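Local coordinates for protein probable arylamine n-acetyl transferase (Mycobacterium abscessus, PDB 4GUZ) that probably transfers acetyl groups from acetyl coenzyme A to arylamine substrates, at residues Leu61-Pro64 and Ala65-Lys69; Glu163-Pro166 and Gly167-Gly170; Glu175-Asp179 and Gly180-Gly184; Leu258-Arg262 and Glu263-Ile267. One frame throughout, in Å; residues are numbered along the deposited sequence.

How the contacts relate
Running from the N terminus, the four contacts follow one another along the chain; none nests in or crosses another, and no two touch. Contact 1 (61-69) opens helix 63-72. Contacts 2 and 3 form two successive connections of the larger antiparallel sheet: contact 2 (163-170) closes the hairpin loop between strands 155-162 and 170-176, and contact 3 (175-184) leads from strand 170-176 to strand 185-196. The centres of contacts 2 and 3 lie about 25 Å apart. Contact 4 (258-267) ends helix 254-263, which packs on the smaller sheet. Contacts 1 and 4 approach to about 8 Å between nearest atoms, whereas contacts 2 and 4 lie on opposite sides of the chain's centre.

Contact 1 (Leu61-Pro64 and Ala65-Lys69); sequences LDIP and AVQAK
Backbone N-H groups of Val66, Gln67 and Ala68 reach back four residues to the carbonyls of Asp62, Ile63 and Pro64, and these are the first alpha-helical bonds of helix 63-72. The middle one is almost straight, Gln67 N to Ile63 O at 2.9 Å and 178°. One residue earlier the carboxylate of Asp62 serves a first-turn N-H: OD2 accepts from Ala65 N at 3.1 Å, met from above the carboxylate plane. CG of Asp62 stands between its own backbone N and carbonyl carbon (chi1 62°), a torsion that folds the short side chain back over the start of the helix. The methyl of Ala65 lies against the same oxygen, with CB 3.3 Å from OD2. This is an N-cap, and aspartate suits it because its charge should also interact favourably with the helix dipole. Proline is equally at home at Pro64, since a first-turn residue needs no N-H for a helical bond. Val66 CG2 packs against Asp62 O at 3.4 Å, with Leu61 O slightly farther off. Ile63 and Gln67 cross at about a right angle, Ile63 CG2 lying 4.1 Å from Gln67 NE2; the amide itself is held by Glu12 O and Gln14 N. Buried Ile63 turns its side chain to Ala84 and Ala88 of helix 79-92, while Lys69 makes salt bridges with Asp52 and Glu81.

Contact 2 (Glu163-Pro166 and Gly167-Gly170); sequences EVTP and GADG
The side chain of Glu163 reaches Gly167 in a type II beta turn, Thr165 to Ala168, within the hairpin loop that joins antiparallel strands 155-162 and 170-176. Two hydrogen bonds shape the loop. The turn's own bond runs from Ala168 N to Thr165 O at 3.0 Å. The second comes from a side chain: Gly167 N donates to Glu163 OE2 at 2.8 Å and 169°, using the anti lone pair, the one away from the other carboxylate oxygen. Glutamate has the length for this, because CG lies opposite the backbone N (chi1 -170°) and the chain continues extended, carrying the carboxylate to the N-H of the turn's central peptide. Proline fits the second position of the turn with its fixed phi, and Gly167 fits the third, where phi is positive (74°). A CA-H...O contact joins Glu163 CA to Ala168 O at 3.3 Å. Where the loop runs into the strand, Gly170 pairs by its backbone with Gly162, and Asp169, just before it, makes a salt bridge with Arg161. Apolar packing involves Val164, whose two methyls both lie against Gly170, where the absence of a side chain permits the approach: CG1 meets Gly170 C at 3.6 Å. Val164 CG2 also faces Ala168 CB at 4.5 Å. That same Ala168 methyl rests against a hydroxyl oxygen, CB lying 3.3 Å from Thr165 OG1.

Contact 3 (Glu175-Asp179 and Gly180-Gly184); sequences EAAGD and GSEPG
Gly178 O is gripped twice by Ser181. The hydroxyl donates to it at 2.8 Å from OG, in the carbonyl plane and on a lone pair, while Ser181 N approaches at 3.0 Å from well above that plane. Serine suits the place because its OG lies between the backbone N and the carbonyl carbon (chi1 71°), which turns the hydroxyl back toward the same acceptor as the N-H. The neighbouring carbonyl, Ala177 O, accepts from Glu182 N at 3.2 Å and, weakly, from Gly180 N; that N-H also makes a weak bond to Ala176 O. These bonds coil residues 177 to 182 into a compact connection between antiparallel strands 170-176 and 185-196 of the larger sheet. It is closed at its base by Ala177 N to Gly184 O, 3.1 Å and 171°.

Phi is positive at Gly178, Gly180 and Gly184, which suits glycine, and also at Asp179, whose left-handed helical backbone aspartate tolerates better than most residues. At Gly178 the lack of a side chain also allows Glu182 OE1 to come within 3.6 Å of CA. Small Ala177 points its methyl into the returning chain, CB lying 3.5 Å from Gly184 O, and Ala176 CB packs on Gly180 CA at 3.7 Å. The carboxylate of Asp179 leads away from residues 180-184 to a salt bridge with Arg247. The turn is thus held mainly by its own backbone bonds and positive-phi residues, with a serine hydroxyl reinforcing one carbonyl and an aspartate linking it to the smaller sheet.

Contact 4 (Leu258-Arg262 and Glu263-Ile267); sequences LATLR and EIFGI
Thr260 lies beside both Ile264 and Phe265, all pointing the same way, and its CG2 is 4.0 Å from Ile264 CG1 and equally far from Phe265 CE2. The methyl takes that place because CG2 is opposite the backbone N; the same rotation (chi1 -67°) sends OG1 back to bond Glu256 O, so threonine serves both a helical carbonyl and an apolar flank. Ile264 CG2 sits over the centre of one face of the Phe265 ring, while Leu261 CA lies at its edge. At the C-terminal end of helix 254-263 the chain turns away: Gly266, with positive phi, is the first residue to leave helical angles, and Ile267 N donates to Leu261 O, six residues back, at 2.7 Å. Leu261 CB and Ile267 CB then lie 4.2 Å apart, with both side chains reaching Val222 of strand 221-226. Phe265 also packs on Tyr231 and Leu233 of the next strand. On the exposed side, Arg262 bends at chi3 (67°), bringing NH2 toward Glu263 OE2 in a long salt bridge of 3.9 Å, the guanidinium and carboxylate planes 78° apart. A water donates to Leu258 O and Ile267 O, bridging the helix to the departing chain.

Contact 1 (Leu61-Pro64 and Ala65-Lys69)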
ATOM      1  N   LEU A  61      -3.018  13.650   4.217  1.00 21.27           N
ATOM      2  CA  LEU A  61      -2.742  13.104   2.890  1.00 20.66           C
ATOM      3  C   LEU A  61      -2.093  14.132   1.966  1.00 26.21           C
ATOM      4  O   LEU A  61      -1.710  13.786   0.845  1.00 27.27           O
ATOM      5  CB  LEU A  61      -4.004  12.504   2.244  1.00 20.40           C
ATOM      6  CG  LEU A  61      -4.687  11.345   2.971  1.00 25.29           C
ATOM      7  CD1 LEU A  61      -5.878  10.882   2.199  1.00 25.71           C
ATOM      8  CD2 LEU A  61      -3.722  10.165   3.178  1.00 28.27           C
ATOM      9  N   ASP A  62      -1.902  15.378   2.439  1.00 22.24           N
ATOM     10  CA  ASP A  62      -1.276  16.405   1.599  1.00 21.12           C
ATOM     11  C   ASP A  62       0.202  16.065   1.369  1.00 24.32           C
ATOM     12  O   ASP A  62       0.875  15.598   2.294  1.00 24.99           O
ATOM     13  CB  ASP A  62      -1.474  17.804   2.201  1.00 23.36           C
ATOM     14  CG  ASP A  62      -0.836  17.986   3.553  1.00 26.84           C
ATOM     15  OD1 ASP A  62      -1.506  17.688   4.567  1.00 30.90           O
ATOM     16  OD2 ASP A  62       0.329  18.418   3.597  1.00 25.38           O
ATOM     17  N   ILE A  63       0.697  16.287   0.128  1.00 20.04           N
ATOM     18  CA  ILE A  63       2.045  15.913  -0.313  1.00 21.71           C
ATOM     19  C   ILE A  63       3.139  16.448   0.636  1.00 28.64           C
ATOM     20  O   ILE A  63       3.981  15.627   1.017  1.00 26.88           O
ATOM     21  CB  ILE A  63       2.308  16.249  -1.817  1.00 25.06           C
ATOM     22  CG1 ILE A  63       1.593  15.241  -2.729  1.00 25.18           C
ATOM     23  CG2 ILE A  63       3.801  16.336  -2.186  1.00 26.69           C
ATOM     24  CD1 ILE A  63       1.956  13.730  -2.468  1.00 29.20           C
ATOM     25  N   PRO A  64       3.173  17.750   1.054  1.00 28.26           N
ATOM     26  CA  PRO A  64       4.229  18.183   1.991  1.00 27.34           C
ATOM     27  C   PRO A  64       4.259  17.380   3.293  1.00 29.95           C
ATOM     28  O   PRO A  64       5.348  16.999   3.733  1.00 31.36           O
ATOM     29  CB  PRO A  64       3.881  19.660   2.254  1.00 29.48           C
ATOM     30  CG  PRO A  64       3.150  20.090   1.023  1.00 34.16           C
ATOM     31  CD  PRO A  64       2.294  18.887   0.699  1.00 29.85           C
ATOM     32  N   ALA A  65       3.100  17.122   3.918  1.00 25.07           N
ATOM     33  CA  ALA A  65       3.064  16.348   5.160  1.00 24.43           C
ATOM     34  C   ALA A  65       3.503  14.883   4.925  1.00 26.90           C
ATOM     35  O   ALA A  65       4.272  14.346   5.718  1.00 26.94           O
ATOM     36  CB  ALA A  65       1.675  16.383   5.778  1.00 25.20           C
ATOM     37  N   VAL A  66       3.017  14.257   3.845  1.00 21.98           N
ATOM     38  CA  VAL A  66       3.328  12.863   3.487  1.00 21.33           C
ATOM     39  C   VAL A  66       4.819  12.667   3.185  1.00 24.38           C
ATOM     40  O   VAL A  66       5.420  11.768   3.778  1.00 23.67           O
ATOM     41  CB  VAL A  66       2.429  12.381   2.309  1.00 24.06           C
ATOM     42  CG1 VAL A  66       2.903  11.040   1.730  1.00 23.47           C
ATOM     43  CG2 VAL A  66       0.977  12.282   2.762  1.00 23.68           C
ATOM     44  N   GLN A  67       5.432  13.492   2.296  1.00 21.85           N
ATOM     45  CA  GLN A  67       6.852  13.298   1.960  1.00 22.25           C
ATOM     46  C   GLN A  67       7.771  13.591   3.156  1.00 26.99           C
ATOM     47  O   GLN A  67       8.802  12.934   3.293  1.00 26.63           O
ATOM     48  CB  GLN A  67       7.287  14.091   0.712  1.00 23.52           C
ATOM     49  CG  GLN A  67       7.347  15.612   0.861  1.00 32.38           C
ATOM     50  CD  GLN A  67       7.590  16.283  -0.462  1.00 42.38           C
ATOM     51  OE1 GLN A  67       7.977  15.652  -1.453  1.00 36.36           O
ATOM     52  NE2 GLN A  67       7.339  17.578  -0.510  1.00 35.97           N
ATOM     53  N   ALA A  68       7.382  14.527   4.037  1.00 24.68           N
ATOM     54  CA  ALA A  68       8.164  14.823   5.247  1.00 24.07           C
ATOM     55  C   ALA A  68       8.122  13.620   6.211  1.00 28.15           C
ATOM     56  O   ALA A  68       9.160  13.203   6.710  1.00 28.05           O
ATOM     57  CB  ALA A  68       7.632  16.080   5.932  1.00 25.01           C
ATOM     58  N   LYS A  69       6.935  13.026   6.426  1.00 24.42           N
ATOM     59  CA  LYS A  69       6.799  11.850   7.284  1.00 23.69           C
ATOM     60  C   LYS A  69       7.491  10.610   6.659  1.00 27.39           C
ATOM     61  O   LYS A  69       8.334   9.997   7.312  1.00 26.43           O
ATOM     62  CB  LYS A  69       5.311  11.568   7.545  1.00 25.70           C
ATOM     63  CG  LYS A  69       5.025  10.375   8.458  1.00 25.90           C
ATOM     64  CD  LYS A  69       3.583   9.972   8.281  1.00 29.93           C
ATOM     65  CE  LYS A  69       3.179   8.833   9.155  1.00 25.74           C
ATOM     66  NZ  LYS A  69       1.775   8.446   8.883  1.00 28.11           N
TER

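Contact 2 (Glu163-Pro166 and Gly167-Gly170)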
ATOM      1  N   GLU A 163     -17.669 -10.517 -12.985  1.00 16.06           N
ATOM      2  CA  GLU A 163     -18.727  -9.791 -12.285  1.00 15.15           C
ATOM      3  C   GLU A 163     -18.385  -9.863 -10.818  1.00 19.47           C
ATOM      4  O   GLU A 163     -18.963 -10.642 -10.067  1.00 20.09           O
ATOM      5  CB  GLU A 163     -20.097 -10.405 -12.620  1.00 16.66           C
ATOM      6  CG  GLU A 163     -21.253  -9.548 -12.115  1.00 19.97           C
ATOM      7  CD  GLU A 163     -22.638 -10.020 -12.510  1.00 36.85           C
ATOM      8  OE1 GLU A 163     -22.747 -11.093 -13.144  1.00 27.87           O
ATOM      9  OE2 GLU A 163     -23.615  -9.293 -12.220  1.00 23.88           O
ATOM     10  N   VAL A 164     -17.403  -9.061 -10.411  1.00 16.20           N
ATOM     11  CA  VAL A 164     -16.824  -9.082  -9.068  1.00 16.24           C
ATOM     12  C   VAL A 164     -17.869  -8.800  -7.990  1.00 19.53           C
ATOM     13  O   VAL A 164     -17.844  -9.421  -6.930  1.00 18.06           O
ATOM     14  CB  VAL A 164     -15.593  -8.148  -8.958  1.00 18.56           C
ATOM     15  CG1 VAL A 164     -14.454  -8.682  -9.817  1.00 17.58           C
ATOM     16  CG2 VAL A 164     -15.920  -6.702  -9.351  1.00 17.97           C
ATOM     17  N   THR A 165     -18.809  -7.904  -8.300  1.00 16.77           N
ATOM     18  CA  THR A 165     -19.938  -7.524  -7.457  1.00 16.25           C
ATOM     19  C   THR A 165     -21.120  -7.439  -8.429  1.00 19.01           C
ATOM     20  O   THR A 165     -20.874  -7.265  -9.630  1.00 16.63           O
ATOM     21  CB  THR A 165     -19.631  -6.228  -6.673  1.00 16.69           C
ATOM     22  OG1 THR A 165     -19.338  -5.186  -7.590  1.00 17.00           O
ATOM     23  CG2 THR A 165     -18.476  -6.370  -5.684  1.00 14.67           C
ATOM     24  N   PRO A 166     -22.386  -7.601  -7.993  1.00 18.98           N
ATOM     25  CA  PRO A 166     -23.503  -7.651  -8.963  1.00 18.87           C
ATOM     26  C   PRO A 166     -23.610  -6.439  -9.906  1.00 22.10           C
ATOM     27  O   PRO A 166     -23.578  -5.292  -9.480  1.00 20.82           O
ATOM     28  CB  PRO A 166     -24.739  -7.768  -8.054  1.00 20.99           C
ATOM     29  CG  PRO A 166     -24.232  -8.528  -6.881  1.00 25.09           C
ATOM     30  CD  PRO A 166     -22.866  -7.908  -6.626  1.00 20.99           C
ATOM     31  N   GLY A 167     -23.686  -6.732 -11.200  1.00 21.05           N
ATOM     32  CA  GLY A 167     -23.794  -5.750 -12.275  1.00 20.65           C
ATOM     33  C   GLY A 167     -22.509  -5.003 -12.565  1.00 22.75           C
ATOM     34  O   GLY A 167     -22.494  -4.112 -13.418  1.00 21.48           O
ATOM     35  N   ALA A 168     -21.417  -5.334 -11.855  1.00 17.70           N
ATOM     36  CA  ALA A 168     -20.144  -4.666 -12.113  1.00 16.47           C
ATOM     37  C   ALA A 168     -19.238  -5.500 -13.035  1.00 20.50           C
ATOM     38  O   ALA A 168     -19.465  -6.696 -13.255  1.00 19.41           O
ATOM     39  CB  ALA A 168     -19.430  -4.347 -10.808  1.00 17.50           C
ATOM     40  N   ASP A 169     -18.283  -4.820 -13.663  1.00 16.65           N
ATOM     41  CA  ASP A 169     -17.255  -5.410 -14.520  1.00 15.36           C
ATOM     42  C   ASP A 169     -15.955  -5.020 -13.876  1.00 17.88           C
ATOM     43  O   ASP A 169     -15.622  -3.838 -13.831  1.00 19.20           O
ATOM     44  CB  ASP A 169     -17.372  -4.918 -15.989  1.00 17.67           C
ATOM     45  CG  ASP A 169     -16.200  -5.288 -16.877  1.00 24.41           C
ATOM     46  OD1 ASP A 169     -15.513  -6.287 -16.575  1.00 24.41           O
ATOM     47  OD2 ASP A 169     -15.954  -4.569 -17.860  1.00 31.78           O
ATOM     48  N   GLY A 170     -15.267  -5.989 -13.295  1.00 13.97           N
ATOM     49  CA  GLY A 170     -14.045  -5.672 -12.572  1.00 13.37           C
ATOM     50  C   GLY A 170     -13.069  -6.825 -12.542  1.00 17.67           C
ATOM     51  O   GLY A 170     -13.261  -7.822 -13.242  1.00 16.50           O
TER

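Contact 3 (Glu175-Asp179 and Gly180-Gly184)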
ATOM      1  N   GLU A 175      -3.891 -13.866  -4.065  1.00 17.27           N
ATOM      2  CA  GLU A 175      -2.514 -14.265  -3.724  1.00 16.91           C
ATOM      3  C   GLU A 175      -2.515 -15.766  -3.630  1.00 20.61           C
ATOM      4  O   GLU A 175      -3.553 -16.348  -3.308  1.00 16.86           O
ATOM      5  CB  GLU A 175      -2.000 -13.595  -2.431  1.00 18.27           C
ATOM      6  CG  GLU A 175      -2.846 -13.890  -1.192  1.00 20.36           C
ATOM      7  CD  GLU A 175      -2.355 -13.276   0.106  1.00 35.89           C
ATOM      8  OE1 GLU A 175      -2.312 -12.027   0.195  1.00 26.31           O
ATOM      9  OE2 GLU A 175      -2.071 -14.041   1.058  1.00 22.49           O
ATOM     10  N   ALA A 176      -1.378 -16.415  -3.950  1.00 18.89           N
ATOM     11  CA  ALA A 176      -1.301 -17.866  -3.829  1.00 18.10           C
ATOM     12  C   ALA A 176      -1.607 -18.287  -2.379  1.00 19.04           C
ATOM     13  O   ALA A 176      -1.156 -17.644  -1.427  1.00 18.27           O
ATOM     14  CB  ALA A 176       0.059 -18.368  -4.273  1.00 19.04           C
ATOM     15  N   ALA A 177      -2.469 -19.301  -2.238  1.00 16.77           N
ATOM     16  CA  ALA A 177      -2.953 -19.844  -0.960  1.00 15.86           C
ATOM     17  C   ALA A 177      -1.797 -20.317  -0.072  1.00 21.34           C
ATOM     18  O   ALA A 177      -0.790 -20.816  -0.579  1.00 19.85           O
ATOM     19  CB  ALA A 177      -3.902 -21.007  -1.231  1.00 16.08           C
ATOM     20  N   GLY A 178      -1.969 -20.163   1.240  1.00 20.82           N
ATOM     21  CA  GLY A 178      -0.994 -20.578   2.240  1.00 20.73           C
ATOM     22  C   GLY A 178       0.357 -19.936   2.049  1.00 23.44           C
ATOM     23  O   GLY A 178       1.378 -20.613   2.183  1.00 23.53           O
ATOM     24  N   ASP A 179       0.367 -18.617   1.729  1.00 18.91           N
ATOM     25  CA  ASP A 179       1.577 -17.829   1.496  1.00 18.60           C
ATOM     26  C   ASP A 179       2.452 -18.468   0.388  1.00 21.99           C
ATOM     27  O   ASP A 179       3.671 -18.394   0.454  1.00 20.44           O
ATOM     28  CB  ASP A 179       2.389 -17.649   2.802  1.00 20.13           C
ATOM     29  CG  ASP A 179       1.591 -17.018   3.924  1.00 22.87           C
ATOM     30  OD1 ASP A 179       0.925 -15.994   3.671  1.00 24.09           O
ATOM     31  OD2 ASP A 179       1.676 -17.516   5.060  1.00 24.24           O
ATOM     32  N   GLY A 180       1.800 -19.085  -0.589  1.00 19.38           N
ATOM     33  CA  GLY A 180       2.433 -19.747  -1.726  1.00 19.95           C
ATOM     34  C   GLY A 180       2.794 -21.209  -1.526  1.00 23.97           C
ATOM     35  O   GLY A 180       3.440 -21.794  -2.400  1.00 23.35           O
ATOM     36  N   SER A 181       2.426 -21.809  -0.382  1.00 20.09           N
ATOM     37  CA  SER A 181       2.780 -23.200  -0.111  1.00 20.54           C
ATOM     38  C   SER A 181       1.710 -24.173  -0.608  1.00 25.01           C
ATOM     39  O   SER A 181       1.931 -25.382  -0.633  1.00 26.10           O
ATOM     40  CB  SER A 181       3.017 -23.405   1.383  1.00 22.96           C
ATOM     41  OG  SER A 181       1.815 -23.336   2.133  1.00 28.21           O
ATOM     42  N   GLU A 182       0.556 -23.663  -0.983  1.00 21.23           N
ATOM     43  CA  GLU A 182      -0.527 -24.550  -1.377  1.00 20.75           C
ATOM     44  C   GLU A 182      -1.068 -24.214  -2.736  1.00 24.85           C
ATOM     45  O   GLU A 182      -0.983 -23.060  -3.158  1.00 23.58           O
ATOM     46  CB  GLU A 182      -1.684 -24.472  -0.335  1.00 22.40           C
ATOM     47  CG  GLU A 182      -1.284 -24.806   1.089  1.00 35.85           C
ATOM     48  CD  GLU A 182      -2.385 -24.598   2.114  1.00 59.47           C
ATOM     49  OE1 GLU A 182      -3.071 -23.551   2.065  1.00 53.61           O
ATOM     50  OE2 GLU A 182      -2.535 -25.474   2.993  1.00 56.99           O
ATOM     51  N   PRO A 183      -1.685 -25.185  -3.445  1.00 23.89           N
ATOM     52  CA  PRO A 183      -2.383 -24.816  -4.681  1.00 24.70           C
ATOM     53  C   PRO A 183      -3.610 -24.002  -4.296  1.00 27.99           C
ATOM     54  O   PRO A 183      -4.065 -24.060  -3.149  1.00 29.98           O
ATOM     55  CB  PRO A 183      -2.755 -26.161  -5.323  1.00 26.43           C
ATOM     56  CG  PRO A 183      -2.218 -27.229  -4.406  1.00 31.25           C
ATOM     57  CD  PRO A 183      -1.925 -26.601  -3.090  1.00 26.20           C
ATOM     58  N   GLY A 184      -4.152 -23.277  -5.245  1.00 24.48           N
ATOM     59  CA  GLY A 184      -5.334 -22.475  -4.982  1.00 22.72           C
ATOM     60  C   GLY A 184      -5.000 -21.022  -4.730  1.00 22.21           C
ATOM     61  O   GLY A 184      -3.827 -20.624  -4.678  1.00 19.49           O
TER

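Contact 4 (Leu258-Arg262 and Glu263-Ile267)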
ATOM      1  N   LEU A 258       7.769  -1.937  20.488  1.00 24.86           N
ATOM      2  CA  LEU A 258       8.607  -0.768  20.172  1.00 25.12           C
ATOM      3  C   LEU A 258       9.974  -1.196  19.648  1.00 26.22           C
ATOM      4  O   LEU A 258      10.493  -0.575  18.720  1.00 23.32           O
ATOM      5  CB  LEU A 258       8.802   0.160  21.385  1.00 25.60           C
ATOM      6  CG  LEU A 258       7.574   0.764  22.071  1.00 30.26           C
ATOM      7  CD1 LEU A 258       8.029   1.668  23.207  1.00 30.91           C
ATOM      8  CD2 LEU A 258       6.751   1.610  21.106  1.00 32.49           C
ATOM      9  N   ALA A 259      10.570  -2.250  20.253  1.00 24.16           N
ATOM     10  CA  ALA A 259      11.868  -2.775  19.798  1.00 24.54           C
ATOM     11  C   ALA A 259      11.772  -3.322  18.372  1.00 27.12           C
ATOM     12  O   ALA A 259      12.612  -2.993  17.537  1.00 27.14           O
ATOM     13  CB  ALA A 259      12.361  -3.865  20.740  1.00 25.70           C
ATOM     14  N   THR A 260      10.748  -4.156  18.099  1.00 24.75           N
ATOM     15  CA  THR A 260      10.511  -4.773  16.782  1.00 23.34           C
ATOM     16  C   THR A 260      10.241  -3.691  15.738  1.00 23.71           C
ATOM     17  O   THR A 260      10.778  -3.780  14.630  1.00 20.80           O
ATOM     18  CB  THR A 260       9.368  -5.806  16.863  1.00 26.69           C
ATOM     19  OG1 THR A 260       9.811  -6.897  17.676  1.00 29.74           O
ATOM     20  CG2 THR A 260       8.973  -6.345  15.511  1.00 22.52           C
ATOM     21  N   LEU A 261       9.449  -2.658  16.097  1.00 21.10           N
ATOM     22  CA  LEU A 261       9.165  -1.555  15.170  1.00 20.88           C
ATOM     23  C   LEU A 261      10.461  -0.903  14.675  1.00 24.42           C
ATOM     24  O   LEU A 261      10.612  -0.677  13.477  1.00 22.08           O
ATOM     25  CB  LEU A 261       8.245  -0.506  15.821  1.00 21.12           C
ATOM     26  CG  LEU A 261       6.759  -0.876  15.890  1.00 24.79           C
ATOM     27  CD1 LEU A 261       5.995   0.127  16.728  1.00 24.37           C
ATOM     28  CD2 LEU A 261       6.141  -0.984  14.489  1.00 24.67           C
ATOM     29  N   ARG A 262      11.436  -0.682  15.582  1.00 22.05           N
ATOM     30  CA  ARG A 262      12.724  -0.084  15.227  1.00 22.23           C
ATOM     31  C   ARG A 262      13.645  -1.081  14.503  1.00 27.37           C
ATOM     32  O   ARG A 262      14.141  -0.765  13.424  1.00 25.70           O
ATOM     33  CB  ARG A 262      13.401   0.457  16.500  1.00 23.02           C
ATOM     34  CG  ARG A 262      14.840   0.950  16.329  1.00 32.43           C
ATOM     35  CD  ARG A 262      15.485   1.320  17.663  1.00 41.04           C
ATOM     36  NE  ARG A 262      15.692   0.161  18.542  1.00 42.95           N
ATOM     37  CZ  ARG A 262      15.017  -0.063  19.665  1.00 54.83           C
ATOM     38  NH1 ARG A 262      14.094   0.798  20.078  1.00 34.29           N
ATOM     39  NH2 ARG A 262      15.268  -1.144  20.390  1.00 51.58           N
ATOM     40  N   GLU A 263      13.901  -2.258  15.105  1.00 26.34           N
ATOM     41  CA  GLU A 263      14.848  -3.245  14.581  1.00 27.37           C
ATOM     42  C   GLU A 263      14.404  -3.888  13.262  1.00 32.24           C
ATOM     43  O   GLU A 263      15.228  -4.031  12.360  1.00 32.72           O
ATOM     44  CB  GLU A 263      15.111  -4.356  15.606  1.00 28.84           C
ATOM     45  CG  GLU A 263      15.740  -3.889  16.917  1.00 45.26           C
ATOM     46  CD  GLU A 263      15.493  -4.773  18.132  1.00 76.92           C
ATOM     47  OE1 GLU A 263      14.477  -5.508  18.157  1.00 83.05           O
ATOM     48  OE2 GLU A 263      16.299  -4.692  19.088  1.00 71.35           O
ATOM     49  N   ILE A 264      13.130  -4.314  13.164  1.00 27.73           N
ATOM     50  CA  ILE A 264      12.636  -5.011  11.979  1.00 26.63           C
ATOM     51  C   ILE A 264      12.093  -4.024  10.948  1.00 26.04           C
ATOM     52  O   ILE A 264      12.394  -4.169   9.765  1.00 25.61           O
ATOM     53  CB  ILE A 264      11.559  -6.084  12.371  1.00 30.67           C
ATOM     54  CG1 ILE A 264      12.138  -7.231  13.264  1.00 32.20           C
ATOM     55  CG2 ILE A 264      10.758  -6.637  11.161  1.00 32.69           C
ATOM     56  CD1 ILE A 264      13.255  -8.115  12.683  1.00 37.95           C
ATOM     57  N   PHE A 265      11.273  -3.054  11.377  1.00 19.87           N
ATOM     58  CA  PHE A 265      10.602  -2.178  10.424  1.00 18.33           C
ATOM     59  C   PHE A 265      11.241  -0.797  10.226  1.00 23.36           C
ATOM     60  O   PHE A 265      10.888  -0.114   9.265  1.00 21.51           O
ATOM     61  CB  PHE A 265       9.130  -2.009  10.837  1.00 18.86           C
ATOM     62  CG  PHE A 265       8.341  -3.298  10.848  1.00 18.76           C
ATOM     63  CD1 PHE A 265       7.843  -3.837   9.669  1.00 20.19           C
ATOM     64  CD2 PHE A 265       8.086  -3.965  12.039  1.00 19.64           C
ATOM     65  CE1 PHE A 265       7.084  -5.004   9.681  1.00 20.96           C
ATOM     66  CE2 PHE A 265       7.319  -5.132  12.055  1.00 22.58           C
ATOM     67  CZ  PHE A 265       6.825  -5.648  10.876  1.00 20.67           C
ATOM     68  N   GLY A 266      12.177  -0.407  11.092  1.00 22.81           N
ATOM     69  CA  GLY A 266      12.812   0.908  11.018  1.00 22.09           C
ATOM     70  C   GLY A 266      11.867   2.038  11.375  1.00 25.76           C
ATOM     71  O   GLY A 266      12.021   3.152  10.869  1.00 27.60           O
ATOM     72  N   ILE A 267      10.862   1.744  12.231  1.00 20.68           N
ATOM     73  CA  ILE A 267       9.855   2.690  12.693  1.00 20.76           C
ATOM     74  C   ILE A 267      10.155   3.080  14.147  1.00 28.83           C
ATOM     75  O   ILE A 267      10.308   2.211  15.007  1.00 27.43           O
ATOM     76  CB  ILE A 267       8.415   2.118  12.511  1.00 22.53           C
ATOM     77  CG1 ILE A 267       8.080   2.030  11.006  1.00 22.83           C
ATOM     78  CG2 ILE A 267       7.348   2.960  13.250  1.00 21.26           C
ATOM     79  CD1 ILE A 267       6.872   1.162  10.598  1.00 26.45           C
TER
HETATM   80  O   HOH W   1      10.215   1.850  17.853  1.00 25.61           O